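Local coordinates for protein APL1 (Anopheles gambiae, PDB 3O6N) that probably acts in complement-like immunity of the mosquito, its leucine-rich repeat domain belonging to a protein that pairs with LRIM1, at residues R69-L74 against H93-L98. Residues are numbered along the deposited sequence; the frame is centred on the assembly and turned at random.
Sequences RQVELL and HTIQKL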
loop_
_atom_site.group_PDB
_atom_site.type_symbol
_atom_site.label_atom_id
_atom_site.label_comp_id
_atom_site.label_asym_id
_atom_site.label_seq_id
_atom_site.Cartn_x
_atom_site.Cartn_y
_atom_site.Cartn_z
ATOM N N ARG A 69 7.163 -33.935 -11.354
ATOM C CA ARG A 69 8.470 -33.282 -11.366
ATOM C C ARG A 69 8.663 -32.280 -12.503
ATOM O O ARG A 69 9.782 -31.832 -12.756
ATOM C CB ARG A 69 9.584 -34.331 -11.409
ATOM C CG ARG A 69 9.530 -35.330 -10.264
ATOM C CD ARG A 69 10.779 -36.189 -10.230
ATOM N NE ARG A 69 10.743 -37.168 -9.150
ATOM C CZ ARG A 69 11.658 -38.116 -8.975
ATOM N NH1 ARG A 69 12.684 -38.209 -9.810
ATOM N NH2 ARG A 69 11.548 -38.970 -7.966
ATOM N N GLN A 70 7.579 -31.925 -13.182
ATOM C CA GLN A 70 7.660 -30.961 -14.274
ATOM C C GLN A 70 6.702 -29.790 -14.060
ATOM O O GLN A 70 6.332 -29.095 -15.008
ATOM C CB GLN A 70 7.384 -31.648 -15.612
ATOM C CG GLN A 70 8.356 -32.779 -15.921
ATOM C CD GLN A 70 7.903 -33.645 -17.078
ATOM O OE1 GLN A 70 7.452 -33.143 -18.107
ATOM N NE2 GLN A 70 8.015 -34.957 -16.912
ATOM N N VAL A 71 6.304 -29.576 -12.810
ATOM C CA VAL A 71 5.376 -28.504 -12.477
ATOM C C VAL A 71 6.039 -27.136 -12.632
ATOM O O VAL A 71 7.156 -26.920 -12.163
ATOM C CB VAL A 71 4.841 -28.646 -11.037
ATOM C CG1 VAL A 71 3.890 -27.503 -10.706
ATOM C CG2 VAL A 71 4.147 -29.994 -10.855
ATOM N N GLU A 72 5.346 -26.221 -13.300
ATOM C CA GLU A 72 5.854 -24.867 -13.495
ATOM C C GLU A 72 5.060 -23.877 -12.653
ATOM O O GLU A 72 5.614 -22.912 -12.126
ATOM C CB GLU A 72 5.795 -24.476 -14.973
ATOM C CG GLU A 72 6.655 -25.352 -15.871
ATOM C CD GLU A 72 6.634 -24.907 -17.319
ATOM O OE1 GLU A 72 5.768 -24.080 -17.677
ATOM O OE2 GLU A 72 7.485 -25.385 -18.100
ATOM N N LEU A 73 3.762 -24.131 -12.530
ATOM C CA LEU A 73 2.887 -23.318 -11.696
ATOM C C LEU A 73 2.152 -24.208 -10.701
ATOM O O LEU A 73 1.353 -25.060 -11.088
ATOM C CB LEU A 73 1.884 -22.549 -12.558
ATOM C CG LEU A 73 1.055 -21.452 -11.881
ATOM C CD1 LEU A 73 0.453 -20.521 -12.923
ATOM C CD2 LEU A 73 -0.030 -22.033 -10.983
ATOM N N LEU A 74 2.430 -24.010 -9.419
ATOM C CA LEU A 74 1.800 -24.804 -8.373
ATOM C C LEU A 74 0.896 -23.930 -7.507
ATOM O O LEU A 74 1.361 -23.017 -6.822
ATOM C CB LEU A 74 2.857 -25.498 -7.514
ATOM C CG LEU A 74 2.362 -26.360 -6.353
ATOM C CD1 LEU A 74 1.516 -27.517 -6.864
ATOM C CD2 LEU A 74 3.534 -26.874 -5.541
ATOM N N HIS A 93 12.548 -28.373 -9.041
ATOM C CA HIS A 93 13.483 -27.612 -9.874
ATOM C C HIS A 93 12.852 -26.837 -11.035
ATOM O O HIS A 93 13.431 -25.868 -11.523
ATOM C CB HIS A 93 14.584 -28.532 -10.414
ATOM C CG HIS A 93 15.403 -29.186 -9.344
ATOM N ND1 HIS A 93 16.352 -28.505 -8.614
ATOM C CD2 HIS A 93 15.416 -30.459 -8.885
ATOM C CE1 HIS A 93 16.915 -29.330 -7.748
ATOM N NE2 HIS A 93 16.364 -30.522 -7.893
ATOM N N THR A 94 11.675 -27.260 -11.478
ATOM C CA THR A 94 11.039 -26.633 -12.633
ATOM C C THR A 94 10.008 -25.561 -12.260
ATOM O O THR A 94 9.505 -24.852 -13.132
ATOM C CB THR A 94 10.360 -27.677 -13.541
ATOM O OG1 THR A 94 9.364 -28.385 -12.793
ATOM C CG2 THR A 94 11.386 -28.668 -14.089
ATOM N N ILE A 95 9.688 -25.442 -10.975
ATOM C CA ILE A 95 8.650 -24.499 -10.546
ATOM C C ILE A 95 9.054 -23.038 -10.762
ATOM O O ILE A 95 10.152 -22.621 -10.394
ATOM C CB ILE A 95 8.213 -24.738 -9.081
ATOM C CG1 ILE A 95 7.485 -26.079 -8.969
ATOM C CG2 ILE A 95 7.296 -23.609 -8.595
ATOM C CD1 ILE A 95 7.059 -26.442 -7.569
ATOM N N GLN A 96 8.152 -22.277 -11.374
ATOM C CA GLN A 96 8.385 -20.866 -11.658
ATOM C C GLN A 96 7.474 -19.984 -10.816
ATOM O O GLN A 96 7.859 -18.889 -10.400
ATOM C CB GLN A 96 8.143 -20.575 -13.142
ATOM C CG GLN A 96 9.101 -21.279 -14.082
ATOM C CD GLN A 96 8.892 -20.882 -15.531
ATOM O OE1 GLN A 96 8.561 -19.735 -15.832
ATOM N NE2 GLN A 96 9.087 -21.830 -16.437
ATOM N N LYS A 97 6.255 -20.456 -10.580
ATOM C CA LYS A 97 5.291 -19.695 -9.795
ATOM C C LYS A 97 4.680 -20.575 -8.714
ATOM O O LYS A 97 4.111 -21.625 -9.007
ATOM C CB LYS A 97 4.206 -19.107 -10.698
ATOM C CG LYS A 97 4.740 -18.146 -11.748
ATOM C CD LYS A 97 3.634 -17.646 -12.660
ATOM C CE LYS A 97 4.180 -16.682 -13.699
ATOM N NZ LYS A 97 5.272 -17.304 -14.499
ATOM N N LEU A 98 4.813 -20.143 -7.463
ATOM C CA LEU A 98 4.367 -20.937 -6.323
ATOM C C LEU A 98 3.394 -20.143 -5.465
ATOM O O LEU A 98 3.747 -19.100 -4.917
ATOM C CB LEU A 98 5.562 -21.385 -5.478
ATOM C CG LEU A 98 5.265 -22.228 -4.234
ATOM C CD1 LEU A 98 4.453 -23.461 -4.593
ATOM C CD2 LEU A 98 6.559 -22.633 -3.549
#
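T94 reaches V71 with a hydroxyl: OG1 donates to V71 O over 2.7 Å, and its position, 44° out of the carbonyl plane, shows that it approaches from above the C=O group. The torsion behind this is chi1 of 60°, which sets OG1 between the backbone N and the carbonyl carbon of T94. E72 O then takes two backbone donors, Q96 N at 2.7 Å and K97 N at 3.0 Å, so one carbonyl grips the turn into strand 97-99. Q96 O is in turn bonded by T120 OG1. L74 N returns a bond to K97 O, completing parallel pairing of L73 with K97 and L74 with L98.

I95 can be followed inward from its backbone to the core. Its CB lies 3.9 Å from V71 O; CG1, anti to the carbonyl carbon of I95, comes to 3.3 Å from V71 O and also faces V71 CB; CG2 turns to E72 O; and the tip, CD1, meets L74 CD2 at 4.1 Å. L74 and L98 lie side by side and point the same way, with L98 CD1 3.7 Å from L74 CD2. L65 of helix 63-67 touches V71, L74 and I95, and V50 of strand 49-53 touches V71 and L74. On the sheet face opposite L74 and L98, L73 CG packs on K97 CB. Just before the strands, the E72 and Q96 side chains run alongside each other, pointing the same way, with carboxylate and amide planes 39° apart.

Adjacent turns of a leucine-rich repeat solenoid are thus joined in two ways, by stacked aliphatic side chains inside and by backbone bonds along the parallel strands. The chemistry implies that the V71 and E72 carbonyls, next to this apolar core, have their polarity met by the following turn.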